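Local coordinates for protein phospho-2-dehydro-3-deoxyheptonate aldolase (Francisella tularensis, PDB 3TQK) that probably catalyses the stereospecific condensation of phosphoenolpyruvate with D-erythrose 4-phosphate to 3-deoxy-D-arabino-heptulosonate 7-phosphate, the first step of chorismate biosynthesis, at residues Val53-Cys58 and Val296-Asn301; Val90-Pro95 and Cys137-Leu142; Leu172-Ser177 and Phe218-Asn223. All coordinates share one frame; numbering follows the deposited sequence.

Overall arrangement
From the N terminus, residues 53-58 come first, on the opening strand of an eight-stranded parallel barrel, but wait for residues 296-301 on the last strand before contact 1 closes. Its long loop encloses both other contacts, which follow one another in series without crossing. Contact 2 (90-95 with 137-142) closes first and joins the segment after the second strand to the third strand. Contact 3 (172-177 with 218-223) then ties the end region of helix 167-173 to an added hairpin. Tyr91 packs against Cys58 and Met297, linking contacts 1 and 2, and Phe141 on Leu176 links contacts 2 and 3. Contact 1 lies about 26 Å from contact 3, between centres.

Contact 1 of 3, residues Val53-Cys58 and Val296-Asn301; sequences VVVGPC and VMIESN. With MN (manganese (II) ion), chain B.
Val53-Gly56 and Val296-Glu299 belong to the first and last strands of a (beta/alpha)8 TIM barrel; their parallel pairing closes the cylinder, and at its C-terminal end Glu299, and just beyond it Cys58, bind the manganese ion. The strand axes run 8° apart. Val54 works in both directions, its N donating to Val296 O at 3.1 Å and its O accepting from Ile298 N at 3.0 Å. Gly56 continues the pattern, N to Ile298 O and O from Ser300 N. Gly56 has backbone angles at which a CB would press on the carbonyl oxygen of Val55 and would also meet the Pro57 ring, so glycine suits this exit from the strand.

Branched side chains fill the face bearing Val53, Val55, Val296 and Ile298. Val53 CG2 lies beside Val296 CG2, while Val55 CG2 rests 3.9 Å from Ile298 CB. On the other face Val54 CG1 touches the methyl CE of selenomethionine Met297 at 3.7 Å, the long chain being bent at its third torsion.

At the C-terminal mouth, Glu299 stretches out beyond CG and binds manganese through OE2 at 2.0 Å. Cys58, with SG anti to its backbone N (chi1 171°), supplies a sulfur ligand, SG to manganese 2.6 Å. His266 and Asp322 also bind the ion, and Ser265 hydrogen-bonds Glu299 OE1, so both carboxylate oxygens are engaged.

Outside the barrel, helix 327-344 covers the valine-isoleucine face through Leu337 and Met333. Inside, Met261 of strand 260-263 meets Val54 and Met297. In the barrel wall, strand 84-89 pairs with the other edge of strand 53-56.

Contact 2 of 3, residues Val90-Pro95 and Cys137-Leu142; sequences VYFEKP and CATEFL
Tyr91 lays one face of its ring over the peptide between Thr139 and Glu140. Glu140 N stands 3.7 Å above the plane, over the ring centre, with Thr139 C closer to the rim. The Tyr91 and Glu140 side chains cross at about a right angle, ring and carboxylate planes 62° apart, and Glu140 CB reaches Tyr91 CE2 at 3.7 Å. A broad, flat ring suits a place where most of what it covers is backbone.

The hydroxyl of Thr139 reaches the other backbone. With OG1 anti to the backbone N (chi1 -158°), it donates to Val90 O at 2.8 Å, from a position tilted 23° from the carbonyl plane. Beside this bond, one backbone bond joins the segments: Val90 N donates to Ala138 O at 2.8 Å. Val90 CG2 meets Cys137 SG, an apolar contact.

Farther along, Glu93 and Leu142 cross at a slant. Leu142 CD1 rests on Glu93 CB at 3.6 Å, while CD2 lies along the chain from CB to the carboxylate carbon CD, 3.6 Å away, so leucine's fork suits the aliphatic part of the acidic chain. Where the backbones part, two waters bridge the segments: one accepts from Phe92 N at 2.8 Å and weakly from Glu140 N, and another donates to Glu93 O and to Glu140 OE1.

This joins the segment leaving strand 84-89 to strand 137-140 near the barrel's C-terminal mouth. Arg89 makes a cation-pi contact with Tyr91, and Trp156 and Ala158 of strand 156-159 also touch its side chain. Helix 116-132 covers the outer side, with Leu130 on Val90 and Cys137, while Gln167 of the second subunit packs on Glu93.

Contact 3 of 3, residues Leu172-Ser177 and Phe218-Asn223; sequences LASGLS and FATKGN
Asn223 makes a side-chain-to-backbone link to residues 172-177, its ND2 donating to Ala173 O at 3.1 Å in a nearly straight bond of 159°. The acceptor lies in the plane of the amide, and CG anti to the backbone N (chi1 -165°) carries the group across to it. Ala173 O also takes Leu176 N, which arrives from the opposite face of the carbonyl plane, so one oxygen serves both the local turn and the distant segment. Asparagine, with donor and acceptor on one flat group, suits this place: ND2 also bonds Ala178 O, while OD1 accepts from Asn225 N.

Hydroxyls form a second link. Thr220 OG1 donates to Ser174 OG over 2.8 Å. Ser174 OG sits between its own backbone N and carbonyl carbon and bonds to Glu171 O, and His204 N bonds to Thr220 OG1; the buried pair therefore has partners at both ends.

Between backbones there is a weak bond, Gly222 N to Ser174 O at 3.0 Å, bent to 126°. At the backbone angles of Gly222, where phi is positive, a CB would press on the carbonyl oxygen of Lys221, so glycine suits this position.

Van der Waals contact is close at Gly175, whose CA lies 3.5 Å from the Thr220 methyl CG2. A CB on Gly175 would run into that methyl, and the absence of one lets threonine pack directly on the backbone.

Such a contact fixes an addition to a TIM barrel: the antiparallel hairpin 205-209/215-220, inserted before strand 226-230, is pinned to the segment linking helix 167-173 to strand 179-183. Phe218-Thr220 pair antiparallel with a strand of the second subunit, so the hairpin carries its sheet across the dimer interface, consistent with dimers of AroG-type DAHP synthases.

Contact 1 of 3, residues Val53-Cys58 and Val296-Asn301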
ATOM      1  N   VAL A  53      -6.970  -3.894 -25.282  1.00 23.20           N
ATOM      2  CA  VAL A  53      -5.543  -3.620 -25.397  1.00 23.87           C
ATOM      3  C   VAL A  53      -5.255  -2.266 -24.789  1.00 23.05           C
ATOM      4  O   VAL A  53      -5.720  -1.236 -25.297  1.00 23.17           O
ATOM      5  CB  VAL A  53      -5.067  -3.654 -26.866  1.00 25.58           C
ATOM      6  CG1 VAL A  53      -3.595  -3.305 -26.962  1.00 26.50           C
ATOM      7  CG2 VAL A  53      -5.325  -5.035 -27.477  1.00 26.07           C
ATOM      8  N   VAL A  54      -4.523  -2.293 -23.677  1.00 22.49           N
ATOM      9  CA  VAL A  54      -4.107  -1.098 -22.960  1.00 21.56           C
ATOM     10  C   VAL A  54      -2.685  -0.831 -23.397  1.00 23.09           C
ATOM     11  O   VAL A  54      -1.763  -1.548 -23.016  1.00 23.04           O
ATOM     12  CB  VAL A  54      -4.153  -1.296 -21.443  1.00 20.89           C
ATOM     13  CG1 VAL A  54      -3.568  -0.057 -20.715  1.00 18.69           C
ATOM     14  CG2 VAL A  54      -5.576  -1.589 -20.994  1.00 18.28           C
ATOM     15  N   VAL A  55      -2.518   0.203 -24.214  1.00 23.96           N
ATOM     16  CA  VAL A  55      -1.292   0.386 -24.942  1.00 25.51           C
ATOM     17  C   VAL A  55      -0.869   1.839 -24.874  1.00 26.13           C
ATOM     18  O   VAL A  55      -1.671   2.744 -25.072  1.00 25.61           O
ATOM     19  CB  VAL A  55      -1.454  -0.065 -26.420  1.00 26.88           C
ATOM     20  CG1 VAL A  55      -2.529   0.747 -27.118  1.00 26.52           C
ATOM     21  CG2 VAL A  55      -0.143   0.054 -27.162  1.00 27.09           C
ATOM     22  N   GLY A  56       0.400   2.064 -24.580  1.00 27.36           N
ATOM     23  CA  GLY A  56       0.929   3.412 -24.568  1.00 28.30           C
ATOM     24  C   GLY A  56       2.269   3.473 -23.884  1.00 29.23           C
ATOM     25  O   GLY A  56       2.863   2.432 -23.601  1.00 29.14           O
ATOM     26  N   PRO A  57       2.764   4.695 -23.640  1.00 30.25           N
ATOM     27  CA  PRO A  57       4.053   4.929 -22.991  1.00 31.56           C
ATOM     28  C   PRO A  57       4.122   4.357 -21.583  1.00 30.91           C
ATOM     29  O   PRO A  57       3.097   4.270 -20.903  1.00 29.16           O
ATOM     30  CB  PRO A  57       4.136   6.453 -22.939  1.00 31.88           C
ATOM     31  CG  PRO A  57       3.279   6.913 -24.062  1.00 31.82           C
ATOM     32  CD  PRO A  57       2.152   5.952 -24.106  1.00 30.36           C
ATOM     33  N   CYS A  58       5.324   3.978 -21.151  1.00 32.47           N
ATOM     34  CA  CYS A  58       5.519   3.491 -19.783  1.00 32.17           C
ATOM     35  C   CYS A  58       4.931   4.506 -18.807  1.00 31.18           C
ATOM     36  O   CYS A  58       4.103   4.159 -17.965  1.00 29.95           O
ATOM     37  CB  CYS A  58       7.006   3.252 -19.480  1.00 33.52           C
ATOM     38  SG  CYS A  58       7.344   2.889 -17.716  1.00 33.48           S
ATOM     39  N   VAL A 296      -4.592  -7.536 -22.965  1.00 25.00           N
ATOM     40  CA  VAL A 296      -3.153  -7.435 -22.796  1.00 25.93           C
ATOM     41  C   VAL A 296      -2.752  -5.986 -22.528  1.00 25.80           C
ATOM     42  O   VAL A 296      -3.539  -5.060 -22.758  1.00 24.48           O
ATOM     43  CB  VAL A 296      -2.398  -7.979 -24.024  1.00 27.58           C
ATOM     44  CG1 VAL A 296      -2.711  -9.455 -24.222  1.00 28.09           C
ATOM     45  CG2 VAL A 296      -2.745  -7.176 -25.290  1.00 27.47           C
HETATM   46  N   MSE A 297      -1.543  -5.806 -22.002  1.00 26.87           N
HETATM   47  CA  MSE A 297      -0.928  -4.481 -21.890  1.00 27.47           C
HETATM   48  C   MSE A 297       0.343  -4.474 -22.707  1.00 28.78           C
HETATM   49  O   MSE A 297       1.095  -5.440 -22.687  1.00 29.72           O
HETATM   50  CB  MSE A 297      -0.568  -4.143 -20.452  1.00 27.25           C
HETATM   51  CG  MSE A 297      -1.618  -4.523 -19.423  1.00 28.64           C
HETATM   52 SE   MSE A 297      -1.272  -3.645 -17.708  1.00 34.06          SE
HETATM   53  CE  MSE A 297      -1.409  -1.779 -18.300  1.00 30.46           C
ATOM     54  N   ILE A 298       0.573  -3.379 -23.425  1.00 29.13           N
ATOM     55  CA  ILE A 298       1.780  -3.193 -24.211  1.00 30.62           C
ATOM     56  C   ILE A 298       2.365  -1.837 -23.857  1.00 31.03           C
ATOM     57  O   ILE A 298       1.631  -0.855 -23.758  1.00 29.67           O
ATOM     58  CB  ILE A 298       1.461  -3.170 -25.706  1.00 31.57           C
ATOM     59  CG1 ILE A 298       0.846  -4.493 -26.150  1.00 31.29           C
ATOM     60  CG2 ILE A 298       2.720  -2.840 -26.521  1.00 32.78           C
ATOM     61  CD1 ILE A 298       0.228  -4.412 -27.524  1.00 31.45           C
ATOM     62  N   GLU A 299       3.679  -1.783 -23.654  1.00 32.78           N
ATOM     63  CA  GLU A 299       4.366  -0.514 -23.408  1.00 33.49           C
ATOM     64  C   GLU A 299       4.961  -0.037 -24.726  1.00 34.93           C
ATOM     65  O   GLU A 299       5.829  -0.689 -25.302  1.00 36.30           O
ATOM     66  CB  GLU A 299       5.419  -0.639 -22.288  1.00 34.33           C
ATOM     67  CG  GLU A 299       4.803  -0.552 -20.879  1.00 33.88           C
ATOM     68  CD  GLU A 299       5.827  -0.535 -19.739  1.00 35.75           C
ATOM     69  OE1 GLU A 299       6.795  -1.333 -19.757  1.00 37.13           O
ATOM     70  OE2 GLU A 299       5.639   0.274 -18.802  1.00 35.53           O
ATOM     71  N   SER A 300       4.444   1.087 -25.211  1.00 34.76           N
ATOM     72  CA  SER A 300       4.674   1.536 -26.576  1.00 36.51           C
ATOM     73  C   SER A 300       4.882   3.047 -26.625  1.00 37.29           C
ATOM     74  O   SER A 300       4.286   3.784 -25.841  1.00 36.08           O
ATOM     75  CB  SER A 300       3.458   1.150 -27.430  1.00 36.19           C
ATOM     76  OG  SER A 300       3.426   1.839 -28.670  1.00 35.62           O
ATOM     77  N   ASN A 301       5.710   3.512 -27.555  1.00 39.60           N
ATOM     78  CA  ASN A 301       5.940   4.959 -27.721  1.00 40.67           C
ATOM     79  C   ASN A 301       6.296   5.278 -29.176  1.00 42.88           C
ATOM     80  O   ASN A 301       6.237   4.401 -30.033  1.00 43.33           O
ATOM     81  CB  ASN A 301       7.042   5.446 -26.757  1.00 41.04           C
ATOM     82  CG  ASN A 301       6.754   6.838 -26.157  1.00 41.30           C
ATOM     83  OD1 ASN A 301       6.220   7.737 -26.822  1.00 41.20           O
ATOM     84  ND2 ASN A 301       7.128   7.012 -24.892  1.00 41.41           N
TER
HETATM   85 MN    MN B1001       6.530   0.557 -17.000  1.00 38.04          MN

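Contact 2 of 3, residues Val90-Pro95 and Cys137-Leu142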
ATOM      1  N   VAL A  90      -2.157   6.040 -20.031  1.00 23.32           N
ATOM      2  CA  VAL A  90      -1.758   7.387 -19.641  1.00 24.13           C
ATOM      3  C   VAL A  90      -1.335   7.358 -18.174  1.00 24.57           C
ATOM      4  O   VAL A  90      -2.119   7.712 -17.284  1.00 23.42           O
ATOM      5  CB  VAL A  90      -2.909   8.407 -19.864  1.00 24.01           C
ATOM      6  CG1 VAL A  90      -2.370   9.823 -19.857  1.00 23.71           C
ATOM      7  CG2 VAL A  90      -3.642   8.131 -21.177  1.00 23.77           C
ATOM      8  N   TYR A  91      -0.096   6.922 -17.929  1.00 26.15           N
ATOM      9  CA  TYR A  91       0.403   6.714 -16.566  1.00 27.07           C
ATOM     10  C   TYR A  91       1.216   7.891 -16.065  1.00 28.60           C
ATOM     11  O   TYR A  91       2.026   8.450 -16.796  1.00 30.06           O
ATOM     12  CB  TYR A  91       1.223   5.435 -16.479  1.00 27.39           C
ATOM     13  CG  TYR A  91       0.373   4.202 -16.268  1.00 28.42           C
ATOM     14  CD1 TYR A  91      -0.742   3.955 -17.064  1.00 28.86           C
ATOM     15  CD2 TYR A  91       0.670   3.287 -15.268  1.00 31.29           C
ATOM     16  CE1 TYR A  91      -1.527   2.836 -16.880  1.00 28.95           C
ATOM     17  CE2 TYR A  91      -0.117   2.148 -15.080  1.00 32.21           C
ATOM     18  CZ  TYR A  91      -1.215   1.931 -15.896  1.00 30.52           C
ATOM     19  OH  TYR A  91      -2.004   0.807 -15.731  1.00 32.13           O
ATOM     20  N   PHE A  92       1.005   8.264 -14.809  1.00 29.36           N
ATOM     21  CA  PHE A  92       1.620   9.483 -14.278  1.00 31.49           C
ATOM     22  C   PHE A  92       2.588   9.225 -13.122  1.00 32.99           C
ATOM     23  O   PHE A  92       2.955  10.151 -12.398  1.00 33.14           O
ATOM     24  CB  PHE A  92       0.532  10.464 -13.846  1.00 30.76           C
ATOM     25  CG  PHE A  92      -0.320  10.963 -14.977  1.00 30.54           C
ATOM     26  CD1 PHE A  92       0.244  11.680 -16.017  1.00 30.82           C
ATOM     27  CD2 PHE A  92      -1.685  10.702 -15.006  1.00 30.34           C
ATOM     28  CE1 PHE A  92      -0.532  12.149 -17.064  1.00 30.99           C
ATOM     29  CE2 PHE A  92      -2.464  11.175 -16.048  1.00 30.56           C
ATOM     30  CZ  PHE A  92      -1.885  11.894 -17.079  1.00 30.56           C
ATOM     31  N   GLU A  93       3.022   7.978 -12.971  1.00 34.64           N
ATOM     32  CA  GLU A  93       3.882   7.601 -11.855  1.00 36.43           C
ATOM     33  C   GLU A  93       4.759   6.401 -12.236  1.00 37.45           C
ATOM     34  O   GLU A  93       4.312   5.475 -12.910  1.00 37.46           O
ATOM     35  CB  GLU A  93       3.018   7.301 -10.619  1.00 35.83           C
ATOM     36  CG  GLU A  93       3.741   7.339  -9.262  1.00 38.95           C
ATOM     37  CD  GLU A  93       4.008   5.949  -8.658  1.00 43.56           C
ATOM     38  OE1 GLU A  93       4.054   4.940  -9.408  1.00 46.99           O
ATOM     39  OE2 GLU A  93       4.173   5.864  -7.418  1.00 46.56           O
ATOM     40  N   LYS A  94       6.013   6.440 -11.807  1.00 38.76           N
ATOM     41  CA  LYS A  94       6.949   5.346 -12.019  1.00 39.94           C
ATOM     42  C   LYS A  94       7.373   4.766 -10.663  1.00 39.94           C
ATOM     43  O   LYS A  94       7.899   5.490  -9.813  1.00 40.14           O
ATOM     44  CB  LYS A  94       8.175   5.852 -12.780  1.00 41.88           C
ATOM     45  CG  LYS A  94       9.291   4.816 -12.985  1.00 43.61           C
ATOM     46  CD  LYS A  94       8.820   3.590 -13.756  1.00 42.95           C
ATOM     47  CE  LYS A  94       9.966   2.605 -13.945  1.00 44.55           C
ATOM     48  NZ  LYS A  94      10.298   1.933 -12.681  1.00 44.26           N
ATOM     49  N   PRO A  95       7.118   3.465 -10.445  1.00 39.91           N
ATOM     50  CA  PRO A  95       7.656   2.796  -9.250  1.00 40.23           C
ATOM     51  C   PRO A  95       9.184   2.822  -9.177  1.00 42.05           C
ATOM     52  O   PRO A  95       9.860   2.612 -10.200  1.00 43.26           O
ATOM     53  CB  PRO A  95       7.171   1.344  -9.392  1.00 40.20           C
ATOM     54  CG  PRO A  95       6.378   1.276 -10.710  1.00 39.74           C
ATOM     55  CD  PRO A  95       6.079   2.664 -11.124  1.00 39.02           C
ATOM     56  N   CYS A 137      -9.039   6.053 -22.026  1.00 21.79           N
ATOM     57  CA  CYS A 137      -7.770   6.147 -21.312  1.00 21.35           C
ATOM     58  C   CYS A 137      -7.683   5.267 -20.065  1.00 20.45           C
ATOM     59  O   CYS A 137      -8.677   5.074 -19.367  1.00 19.71           O
ATOM     60  CB  CYS A 137      -7.550   7.599 -20.896  1.00 21.74           C
ATOM     61  SG  CYS A 137      -7.258   8.681 -22.266  1.00 21.79           S
ATOM     62  N   ALA A 138      -6.463   4.791 -19.790  1.00 20.61           N
ATOM     63  CA  ALA A 138      -6.108   3.984 -18.627  1.00 20.18           C
ATOM     64  C   ALA A 138      -5.067   4.700 -17.761  1.00 20.89           C
ATOM     65  O   ALA A 138      -4.183   5.365 -18.281  1.00 21.35           O
ATOM     66  CB  ALA A 138      -5.527   2.643 -19.093  1.00 20.14           C
ATOM     67  N   THR A 139      -5.150   4.547 -16.444  1.00 21.43           N
ATOM     68  CA  THR A 139      -4.101   5.061 -15.558  1.00 22.93           C
ATOM     69  C   THR A 139      -4.014   4.208 -14.311  1.00 23.21           C
ATOM     70  O   THR A 139      -4.885   3.379 -14.076  1.00 23.24           O
ATOM     71  CB  THR A 139      -4.355   6.520 -15.183  1.00 23.03           C
ATOM     72  OG1 THR A 139      -3.120   7.128 -14.783  1.00 24.51           O
ATOM     73  CG2 THR A 139      -5.376   6.620 -14.068  1.00 22.89           C
ATOM     74  N   GLU A 140      -2.953   4.366 -13.530  1.00 24.57           N
ATOM     75  CA  GLU A 140      -2.885   3.697 -12.232  1.00 25.15           C
ATOM     76  C   GLU A 140      -3.459   4.596 -11.157  1.00 24.95           C
ATOM     77  O   GLU A 140      -3.115   5.779 -11.076  1.00 25.57           O
ATOM     78  CB  GLU A 140      -1.472   3.289 -11.846  1.00 26.46           C
ATOM     79  CG  GLU A 140      -1.457   2.399 -10.596  1.00 28.02           C
ATOM     80  CD  GLU A 140      -0.072   2.000 -10.139  1.00 31.34           C
ATOM     81  OE1 GLU A 140       0.847   1.930 -10.984  1.00 33.74           O
ATOM     82  OE2 GLU A 140       0.086   1.729  -8.920  1.00 33.41           O
ATOM     83  N   PHE A 141      -4.356   4.030 -10.352  1.00 24.50           N
ATOM     84  CA  PHE A 141      -4.915   4.731  -9.221  1.00 24.07           C
ATOM     85  C   PHE A 141      -3.973   4.510  -8.030  1.00 24.41           C
ATOM     86  O   PHE A 141      -3.833   3.394  -7.531  1.00 24.40           O
ATOM     87  CB  PHE A 141      -6.332   4.236  -8.948  1.00 24.02           C
ATOM     88  CG  PHE A 141      -7.340   4.655 -10.005  1.00 23.19           C
ATOM     89  CD1 PHE A 141      -7.678   5.986 -10.164  1.00 24.30           C
ATOM     90  CD2 PHE A 141      -7.940   3.724 -10.833  1.00 23.16           C
ATOM     91  CE1 PHE A 141      -8.598   6.388 -11.126  1.00 23.72           C
ATOM     92  CE2 PHE A 141      -8.867   4.121 -11.786  1.00 23.41           C
ATOM     93  CZ  PHE A 141      -9.197   5.455 -11.927  1.00 23.77           C
ATOM     94  N   LEU A 142      -3.345   5.593  -7.585  1.00 24.72           N
ATOM     95  CA  LEU A 142      -2.172   5.550  -6.695  1.00 25.54           C
ATOM     96  C   LEU A 142      -2.470   5.774  -5.203  1.00 25.03           C
ATOM     97  O   LEU A 142      -1.782   5.208  -4.339  1.00 24.87           O
ATOM     98  CB  LEU A 142      -1.199   6.649  -7.138  1.00 26.75           C
ATOM     99  CG  LEU A 142      -0.665   6.602  -8.574  1.00 27.77           C
ATOM    100  CD1 LEU A 142      -0.156   7.965  -9.044  1.00 29.54           C
ATOM    101  CD2 LEU A 142       0.427   5.534  -8.626  1.00 29.21           C
TER
HETATM  102  O   HOH W   1      -0.184   6.224 -13.219  1.00 19.90           O
HETATM  103  O   HOH W   2       1.487   4.605 -12.118  1.00 20.66           O

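Contact 3 of 3, residues Leu172-Ser177 and Phe218-Asn223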
ATOM      1  N   LEU A 172     -10.470   1.735  -2.122  1.00 18.85           N
ATOM      2  CA  LEU A 172     -10.499   2.746  -3.169  1.00 18.97           C
ATOM      3  C   LEU A 172     -11.099   2.176  -4.454  1.00 18.31           C
ATOM      4  O   LEU A 172     -11.968   2.788  -5.064  1.00 18.44           O
ATOM      5  CB  LEU A 172      -9.070   3.257  -3.430  1.00 19.14           C
ATOM      6  CG  LEU A 172      -8.834   4.092  -4.677  1.00 20.95           C
ATOM      7  CD1 LEU A 172      -9.543   5.453  -4.542  1.00 24.68           C
ATOM      8  CD2 LEU A 172      -7.355   4.290  -4.900  1.00 23.50           C
ATOM      9  N   ALA A 173     -10.637   0.996  -4.851  1.00 17.85           N
ATOM     10  CA  ALA A 173     -11.114   0.375  -6.070  1.00 17.53           C
ATOM     11  C   ALA A 173     -12.587   0.072  -5.963  1.00 17.49           C
ATOM     12  O   ALA A 173     -13.301   0.172  -6.955  1.00 16.85           O
ATOM     13  CB  ALA A 173     -10.328  -0.910  -6.377  1.00 17.44           C
ATOM     14  N   SER A 174     -13.037  -0.301  -4.759  1.00 17.77           N
ATOM     15  CA  SER A 174     -14.447  -0.632  -4.533  1.00 18.32           C
ATOM     16  C   SER A 174     -15.381   0.569  -4.710  1.00 18.80           C
ATOM     17  O   SER A 174     -16.597   0.393  -4.787  1.00 19.13           O
ATOM     18  CB  SER A 174     -14.657  -1.219  -3.132  1.00 19.14           C
ATOM     19  OG  SER A 174     -14.654  -0.201  -2.134  1.00 19.12           O
ATOM     20  N   GLY A 175     -14.828   1.781  -4.748  1.00 18.68           N
ATOM     21  CA  GLY A 175     -15.637   2.983  -4.937  1.00 19.26           C
ATOM     22  C   GLY A 175     -15.454   3.677  -6.276  1.00 19.24           C
ATOM     23  O   GLY A 175     -16.162   4.622  -6.577  1.00 19.62           O
ATOM     24  N   LEU A 176     -14.492   3.233  -7.074  1.00 18.97           N
ATOM     25  CA  LEU A 176     -14.264   3.828  -8.383  1.00 18.96           C
ATOM     26  C   LEU A 176     -15.259   3.291  -9.410  1.00 18.85           C
ATOM     27  O   LEU A 176     -15.686   2.146  -9.312  1.00 19.41           O
ATOM     28  CB  LEU A 176     -12.829   3.551  -8.838  1.00 18.59           C
ATOM     29  CG  LEU A 176     -11.792   4.360  -8.066  1.00 18.58           C
ATOM     30  CD1 LEU A 176     -10.405   3.889  -8.425  1.00 16.99           C
ATOM     31  CD2 LEU A 176     -11.944   5.837  -8.353  1.00 18.18           C
ATOM     32  N   SER A 177     -15.626   4.121 -10.387  1.00 18.67           N
ATOM     33  CA  SER A 177     -16.561   3.711 -11.432  1.00 19.15           C
ATOM     34  C   SER A 177     -15.877   2.893 -12.537  1.00 18.92           C
ATOM     35  O   SER A 177     -16.461   1.957 -13.071  1.00 19.77           O
ATOM     36  CB  SER A 177     -17.245   4.929 -12.052  1.00 19.79           C
ATOM     37  OG  SER A 177     -18.139   5.549 -11.141  1.00 21.72           O
ATOM     38  N   PHE A 218     -16.111   7.624   3.122  1.00 22.58           N
ATOM     39  CA  PHE A 218     -16.783   7.177   1.904  1.00 23.59           C
ATOM     40  C   PHE A 218     -17.390   5.780   2.123  1.00 23.87           C
ATOM     41  O   PHE A 218     -16.682   4.860   2.521  1.00 24.02           O
ATOM     42  CB  PHE A 218     -15.791   7.112   0.736  1.00 23.44           C
ATOM     43  CG  PHE A 218     -15.539   8.432   0.025  1.00 26.27           C
ATOM     44  CD1 PHE A 218     -15.770   9.654   0.627  1.00 29.92           C
ATOM     45  CD2 PHE A 218     -15.007   8.422  -1.262  1.00 30.39           C
ATOM     46  CE1 PHE A 218     -15.516  10.855  -0.049  1.00 31.00           C
ATOM     47  CE2 PHE A 218     -14.739   9.604  -1.943  1.00 31.44           C
ATOM     48  CZ  PHE A 218     -15.001  10.837  -1.319  1.00 31.79           C
ATOM     49  N   ALA A 219     -18.697   5.645   1.897  1.00 24.14           N
ATOM     50  CA  ALA A 219     -19.359   4.352   1.840  1.00 24.44           C
ATOM     51  C   ALA A 219     -19.479   3.939   0.386  1.00 23.60           C
ATOM     52  O   ALA A 219     -20.181   4.593  -0.391  1.00 23.67           O
ATOM     53  CB  ALA A 219     -20.764   4.404   2.499  1.00 25.95           C
ATOM     54  N   THR A 220     -18.801   2.857   0.021  1.00 22.87           N
ATOM     55  CA  THR A 220     -18.793   2.394  -1.355  1.00 22.24           C
ATOM     56  C   THR A 220     -19.797   1.284  -1.589  1.00 23.63           C
ATOM     57  O   THR A 220     -20.314   0.686  -0.644  1.00 24.36           O
ATOM     58  CB  THR A 220     -17.404   1.894  -1.782  1.00 21.20           C
ATOM     59  OG1 THR A 220     -17.106   0.657  -1.127  1.00 21.12           O
ATOM     60  CG2 THR A 220     -16.338   2.928  -1.472  1.00 19.64           C
ATOM     61  N   LYS A 221     -20.037   1.014  -2.870  1.00 24.40           N
ATOM     62  CA  LYS A 221     -20.973  -0.009  -3.337  1.00 25.77           C
ATOM     63  C   LYS A 221     -20.300  -1.323  -3.690  1.00 24.71           C
ATOM     64  O   LYS A 221     -20.964  -2.357  -3.788  1.00 25.58           O
ATOM     65  CB  LYS A 221     -21.716   0.507  -4.579  1.00 26.57           C
ATOM     66  CG  LYS A 221     -23.020   1.231  -4.237  1.00 31.79           C
ATOM     67  CD  LYS A 221     -23.202   2.559  -4.983  1.00 36.06           C
ATOM     68  CE  LYS A 221     -23.786   2.385  -6.374  1.00 38.60           C
ATOM     69  NZ  LYS A 221     -24.383   3.677  -6.869  1.00 39.88           N
ATOM     70  N   GLY A 222     -18.993  -1.274  -3.911  1.00 23.22           N
ATOM     71  CA  GLY A 222     -18.242  -2.400  -4.451  1.00 22.20           C
ATOM     72  C   GLY A 222     -18.089  -2.254  -5.950  1.00 21.01           C
ATOM     73  O   GLY A 222     -18.884  -1.575  -6.589  1.00 20.64           O
ATOM     74  N   ASN A 223     -17.072  -2.904  -6.508  1.00 20.20           N
ATOM     75  CA  ASN A 223     -16.772  -2.813  -7.930  1.00 19.40           C
ATOM     76  C   ASN A 223     -16.810  -4.198  -8.531  1.00 20.00           C
ATOM     77  O   ASN A 223     -15.964  -5.033  -8.217  1.00 20.14           O
ATOM     78  CB  ASN A 223     -15.391  -2.167  -8.148  1.00 18.44           C
ATOM     79  CG  ASN A 223     -15.185  -1.723  -9.569  1.00 17.39           C
ATOM     80  OD1 ASN A 223     -15.703  -2.342 -10.500  1.00 16.16           O
ATOM     81  ND2 ASN A 223     -14.449  -0.625  -9.755  1.00 16.03           N
TER
HETATM   82  O   HOH W   3     -16.618  -0.674 -12.495  1.00  8.82           O